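Local coordinates for protein filamentous hemagglutinin (Bordetella pertussis, PDB 1RWR) that acts as a secreted adhesin, with its TPS domain probably directing export of the protein through the two-partner (type V) secretion pathway, at residues Val20-Asp25 with Lys65-Thr70; Gly7-Leu12 with Ser32-Gln37. One frame throughout, in Å; residues are numbered along the deposited sequence.

Interaction 1 (Val20-Asp25 with Lys65-Thr70)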
loop_
_atom_site.group_PDB
_atom_site.type_symbol
_atom_site.label_atom_id
_atom_site.label_comp_id
_atom_site.label_asym_id
_atom_site.label_seq_id
_atom_site.Cartn_x
_atom_site.Cartn_y
_atom_site.Cartn_z
ATOM N N VAL A 20 -4.774 18.960 -8.064
ATOM C CA VAL A 20 -5.166 19.146 -6.683
ATOM C C VAL A 20 -6.517 18.451 -6.553
ATOM O O VAL A 20 -7.458 18.782 -7.281
ATOM C CB VAL A 20 -5.323 20.630 -6.298
ATOM C CG1 VAL A 20 -5.951 20.773 -4.908
ATOM C CG2 VAL A 20 -4.014 21.369 -6.393
ATOM N N VAL A 21 -6.602 17.485 -5.643
ATOM C CA VAL A 21 -7.840 16.804 -5.349
ATOM C C VAL A 21 -8.489 17.509 -4.182
ATOM O O VAL A 21 -7.968 17.452 -3.054
ATOM C CB VAL A 21 -7.609 15.317 -4.988
ATOM C CG1 VAL A 21 -8.926 14.653 -4.672
ATOM C CG2 VAL A 21 -6.896 14.590 -6.117
ATOM N N ASN A 22 -9.595 18.209 -4.460
ATOM C CA ASN A 22 -10.474 18.705 -3.410
ATOM C C ASN A 22 -11.356 17.548 -2.931
ATOM O O ASN A 22 -12.449 17.320 -3.428
ATOM C CB ASN A 22 -11.291 19.916 -3.885
ATOM C CG ASN A 22 -10.485 21.182 -3.879
ATOM O OD1 ASN A 22 -9.488 21.280 -3.175
ATOM N ND2 ASN A 22 -10.900 22.177 -4.697
ATOM N N ILE A 23 -10.817 16.821 -1.952
ATOM C CA ILE A 23 -11.448 15.669 -1.365
ATOM C C ILE A 23 -12.812 16.041 -0.765
ATOM O O ILE A 23 -13.045 17.205 -0.418
ATOM C CB ILE A 23 -10.545 15.037 -0.266
ATOM C CG1 ILE A 23 -10.203 16.028 0.864
ATOM C CG2 ILE A 23 -9.229 14.511 -0.854
ATOM C CD1 ILE A 23 -9.581 15.319 2.101
ATOM N N ALA A 24 -13.671 15.037 -0.648
ATOM C CA ALA A 24 -14.970 15.153 -0.014
ATOM C C ALA A 24 -14.857 15.438 1.462
ATOM O O ALA A 24 -13.911 15.015 2.143
ATOM C CB ALA A 24 -15.789 13.867 -0.251
ATOM N N ASP A 25 -15.849 16.148 1.986
ATOM C CA ASP A 25 -15.903 16.379 3.438
ATOM C C ASP A 25 -15.883 15.028 4.150
ATOM O O ASP A 25 -16.625 14.124 3.758
ATOM C CB ASP A 25 -17.176 17.156 3.774
ATOM C CG ASP A 25 -17.113 17.871 5.083
ATOM O OD1 ASP A 25 -15.995 18.132 5.588
ATOM O OD2 ASP A 25 -18.184 18.230 5.663
ATOM N N LYS A 65 -7.922 26.920 0.140
ATOM C CA LYS A 65 -8.570 25.929 0.973
ATOM C C LYS A 65 -9.564 25.105 0.158
ATOM O O LYS A 65 -10.092 25.558 -0.860
ATOM C CB LYS A 65 -9.272 26.599 2.134
ATOM C CG LYS A 65 -10.455 27.427 1.735
ATOM C CD LYS A 65 -11.002 28.176 2.945
ATOM C CE LYS A 65 -10.206 29.445 3.237
ATOM N NZ LYS A 65 -10.063 30.402 2.112
ATOM N N ASN A 66 -9.814 23.891 0.629
ATOM C CA ASN A 66 -10.756 22.982 -0.005
ATOM C C ASN A 66 -12.187 23.372 0.356
ATOM O O ASN A 66 -12.593 23.243 1.517
ATOM C CB ASN A 66 -10.459 21.572 0.474
ATOM C CG ASN A 66 -11.368 20.548 -0.107
ATOM O OD1 ASN A 66 -12.399 20.871 -0.671
ATOM N ND2 ASN A 66 -10.991 19.282 0.037
ATOM N N PRO A 67 -12.961 23.821 -0.621
ATOM C CA PRO A 67 -14.300 24.339 -0.320
ATOM C C PRO A 67 -15.282 23.292 0.190
ATOM O O PRO A 67 -16.307 23.682 0.754
ATOM C CB PRO A 67 -14.745 24.908 -1.660
ATOM C CG PRO A 67 -14.015 24.108 -2.614
ATOM C CD PRO A 67 -12.661 23.910 -2.061
ATOM N N ASN A 68 -14.977 21.999 0.016
ATOM C CA ASN A 68 -15.817 20.936 0.491
ATOM C C ASN A 68 -15.752 20.733 2.003
ATOM O O ASN A 68 -16.682 20.169 2.578
ATOM C CB ASN A 68 -15.445 19.589 -0.162
ATOM C CG ASN A 68 -15.728 19.547 -1.669
ATOM O OD1 ASN A 68 -16.621 20.248 -2.190
ATOM N ND2 ASN A 68 -15.004 18.677 -2.366
ATOM N N LEU A 69 -14.640 21.125 2.626
ATOM C CA LEU A 69 -14.365 20.756 4.000
ATOM C C LEU A 69 -15.073 21.624 5.039
ATOM O O LEU A 69 -15.017 22.848 4.960
ATOM C CB LEU A 69 -12.868 20.805 4.312
ATOM C CG LEU A 69 -11.965 19.879 3.495
ATOM C CD1 LEU A 69 -10.495 20.038 3.892
ATOM C CD2 LEU A 69 -12.473 18.394 3.545
ATOM N N THR A 70 -15.759 20.964 5.967
ATOM C CA THR A 70 -16.177 21.557 7.233
ATOM C C THR A 70 -15.252 21.113 8.383
ATOM O O THR A 70 -15.285 21.688 9.485
ATOM C CB THR A 70 -17.627 21.196 7.583
ATOM O OG1 THR A 70 -17.771 19.785 7.793
ATOM C CG2 THR A 70 -18.569 21.548 6.482
HETATM O O HOH W 1 -9.404 24.915 -3.870
#
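At the N-terminal end of this beta-helix, the sequence N66-P67-N68-L69 forms a type I beta turn that clasps the chain where it leaves strand 20-22. The turn is braced from inside by an Asx turn, in which N66 OD1 accepts from N68 N.

Two side-chain amides hydrogen-bond to the carbonyl of I23. N66, its CG anti to the backbone N (chi1 180°), brings ND2 to I23 O at 3.0 Å, in the carbonyl plane and on a lone pair. N68 ND2 reaches I23 O at 3.1 Å from above that plane, 62° out of it, so the two donors do not compete for one position. The second N-H of N66 goes to N49 O in strand 45-50, and N22 OD1 is held by N49 ND2. A water links N22 ND2 with the carbonyl of K65.

In the packing, the side chains of N22 and N66 run past each other in opposite directions, their amide planes 25° apart. L69 CD2 lies 4.2 Å from I23 CG1.

The carboxylate of D25 closes the far end, and R71 forms a salt bridge with its OD2. T70 N donates to D25 OD1 at 2.9 Å from above the carboxylate plane, while T70 OG1 donates to D25 OD2 at 2.7 Å, along the syn lone pair.

Interaction 2 (Gly7-Leu12 with Ser32-Gln37); sequences GQTQVL and SHNKFQ
The backbones of G7-L12 and S32-Q37 come nearest at T9 and N34, whose CA atoms are 6.1 Å apart, and share no direct backbone hydrogen bond. They belong to different sheets of the beta-helix: strand 10-12 is an edge strand of a mixed sheet, strand 31-36 the first of the long parallel one. What joins them is a buried side-chain contact between the N-terminal capping region and the start of the beta-helix wall.

T9 carries most of it, and its two branches do different work. The hydroxyl, anti to the carbonyl carbon (chi1 -53°), donates to N34: OG1 sits 2.7 Å from N34 OD1, in the plane of the amide carbonyl and on a lone pair. The same OD1 also accepts from the backbone N of A24. On its other side the N34 amide is fixed by ND2, which donates to S32 OG at 2.9 Å, two residues back in the strand, and to the carbonyl of L77 in the neighbouring strand 75-80. With both ends engaged, the amide has little freedom to rotate, and its buried polar atoms are satisfied.

T9 CG2, anti to the backbone N, comes obliquely to the ring of F36, 3.9 Å from its CZ. V11 meets the same ring at its edge, near the ring plane, with CG2 4.2 Å from CE1. V21, P5 and A78 also pack on F36, and F39 meets it edge-to-face, so the ring is buried in an apolar cluster.

A water completes the contact: it donates to T9 OG1 at 2.9 Å and accepts from K35 N, also at 2.9 Å.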
loop_
_atom_site.group_PDB
_atom_site.type_symbol
_atom_site.label_atom_id
_atom_site.label_comp_id
_atom_site.label_asym_id
_atom_site.label_seq_id
_atom_site.Cartn_x
_atom_site.Cartn_y
_atom_site.Cartn_z
ATOM N N GLY A 7 -19.063 12.393 -7.538
ATOM C CA GLY A 7 -19.707 12.965 -6.361
ATOM C C GLY A 7 -19.185 14.343 -6.009
ATOM O O GLY A 7 -18.989 15.179 -6.877
ATOM N N GLN A 8 -18.931 14.583 -4.723
ATOM C CA GLN A 8 -18.514 15.928 -4.275
ATOM C C GLN A 8 -17.028 16.191 -4.562
ATOM O O GLN A 8 -16.577 17.355 -4.588
ATOM C CB GLN A 8 -18.834 16.139 -2.789
ATOM C CG GLN A 8 -18.488 17.517 -2.275
ATOM C CD GLN A 8 -18.655 17.762 -0.743
ATOM O OE1 GLN A 8 -19.255 18.799 -0.346
ATOM N NE2 GLN A 8 -18.059 16.894 0.096
ATOM N N THR A 9 -16.258 15.111 -4.768
ATOM C CA THR A 9 -14.833 15.250 -5.073
ATOM C C THR A 9 -14.604 16.083 -6.347
ATOM O O THR A 9 -15.253 15.843 -7.371
ATOM C CB THR A 9 -14.186 13.856 -5.211
ATOM O OG1 THR A 9 -14.474 13.087 -4.057
ATOM C CG2 THR A 9 -12.656 13.954 -5.255
ATOM N N GLN A 10 -13.722 17.070 -6.274
ATOM C CA GLN A 10 -13.300 17.800 -7.453
ATOM C C GLN A 10 -11.813 17.707 -7.646
ATOM O O GLN A 10 -11.062 17.479 -6.686
ATOM C CB GLN A 10 -13.731 19.272 -7.365
ATOM C CG GLN A 10 -15.244 19.468 -7.143
ATOM C CD GLN A 10 -16.164 19.118 -8.359
ATOM O OE1 GLN A 10 -15.756 19.189 -9.516
ATOM N NE2 GLN A 10 -17.430 18.793 -8.067
ATOM N N VAL A 11 -11.376 17.827 -8.898
ATOM C CA VAL A 11 -9.950 17.844 -9.218
ATOM C C VAL A 11 -9.652 19.118 -10.003
ATOM O O VAL A 11 -10.264 19.362 -11.050
ATOM C CB VAL A 11 -9.503 16.611 -10.068
ATOM C CG1 VAL A 11 -8.057 16.737 -10.455
ATOM C CG2 VAL A 11 -9.701 15.330 -9.306
ATOM N N LEU A 12 -8.737 19.931 -9.475
ATOM C CA LEU A 12 -8.243 21.093 -10.160
ATOM C C LEU A 12 -6.996 20.675 -10.913
ATOM O O LEU A 12 -5.968 20.310 -10.334
ATOM C CB LEU A 12 -7.960 22.221 -9.158
ATOM C CG LEU A 12 -9.147 22.596 -8.282
ATOM C CD1 LEU A 12 -8.709 23.674 -7.249
ATOM C CD2 LEU A 12 -10.271 23.112 -9.163
ATOM N N SER A 32 -12.547 10.594 4.595
ATOM C CA SER A 32 -13.005 11.237 3.383
ATOM C C SER A 32 -13.024 10.155 2.304
ATOM O O SER A 32 -11.971 9.636 1.941
ATOM C CB SER A 32 -12.064 12.361 2.997
ATOM O OG SER A 32 -12.382 12.908 1.717
ATOM N N HIS A 33 -14.222 9.809 1.831
ATOM C CA HIS A 33 -14.422 8.741 0.859
ATOM C C HIS A 33 -14.624 9.376 -0.512
ATOM O O HIS A 33 -15.632 10.030 -0.781
ATOM C CB HIS A 33 -15.616 7.872 1.285
ATOM C CG HIS A 33 -15.759 6.616 0.500
ATOM N ND1 HIS A 33 -16.579 5.583 0.892
ATOM C CD2 HIS A 33 -15.193 6.232 -0.674
ATOM C CE1 HIS A 33 -16.497 4.605 0.007
ATOM N NE2 HIS A 33 -15.661 4.972 -0.955
ATOM N N ASN A 34 -13.622 9.220 -1.371
ATOM C CA ASN A 34 -13.605 9.834 -2.672
ATOM C C ASN A 34 -13.703 8.761 -3.741
ATOM O O ASN A 34 -12.851 7.870 -3.798
ATOM C CB ASN A 34 -12.310 10.588 -2.845
ATOM C CG ASN A 34 -12.164 11.682 -1.827
ATOM O OD1 ASN A 34 -12.739 12.761 -2.028
ATOM N ND2 ASN A 34 -11.534 11.376 -0.652
ATOM N N LYS A 35 -14.761 8.803 -4.534
ATOM C CA LYS A 35 -14.937 7.851 -5.636
ATOM C C LYS A 35 -14.477 8.502 -6.901
ATOM O O LYS A 35 -14.694 9.700 -7.114
ATOM C CB LYS A 35 -16.390 7.384 -5.752
ATOM C CG LYS A 35 -16.795 6.415 -4.624
ATOM C CD LYS A 35 -18.272 6.130 -4.659
ATOM C CE LYS A 35 -18.688 5.217 -3.532
ATOM N NZ LYS A 35 -18.473 3.767 -3.905
ATOM N N PHE A 36 -13.831 7.710 -7.742
ATOM C CA PHE A 36 -13.306 8.128 -9.026
ATOM C C PHE A 36 -13.669 7.124 -10.092
ATOM O O PHE A 36 -13.583 5.913 -9.874
ATOM C CB PHE A 36 -11.782 8.149 -8.986
ATOM C CG PHE A 36 -11.199 9.225 -8.133
ATOM C CD1 PHE A 36 -10.832 10.430 -8.688
ATOM C CD2 PHE A 36 -11.028 9.031 -6.758
ATOM C CE1 PHE A 36 -10.283 11.450 -7.901
ATOM C CE2 PHE A 36 -10.464 10.045 -5.993
ATOM C CZ PHE A 36 -10.101 11.243 -6.566
ATOM N N GLN A 37 -14.047 7.632 -11.257
ATOM C CA GLN A 37 -14.164 6.797 -12.450
ATOM C C GLN A 37 -12.779 6.298 -12.898
ATOM O O GLN A 37 -12.641 5.120 -13.286
ATOM C CB GLN A 37 -14.811 7.607 -13.568
ATOM C CG GLN A 37 -15.334 6.786 -14.706
ATOM C CD GLN A 37 -14.460 6.866 -15.926
ATOM O OE1 GLN A 37 -14.039 7.963 -16.339
ATOM N NE2 GLN A 37 -14.173 5.707 -16.522
HETATM O O HOH W 2 -16.499 11.063 -4.412
#

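In the fold
From the N terminus the four segments alternate, so the two contacts cross instead of nesting. Interaction 2 closes the shorter loop, bringing G7-L12 against S32-Q37 with strand 20-22, antiparallel partner of 10-12, in the intervening chain. Interaction 1 starts inside that loop, at V20-D25, and closes on K65-T70 after 39 intervening residues, having passed strands 31-36, 45-50, 55-57 and 61-63. The contacts meet directly: N22 N probably bonds to Q10 O between adjacent strands, and A24 O to S32 OG. Together they tie the N-terminal mixed sheet to the first strand of the long parallel sheet and to the turn that precedes strand 75-80.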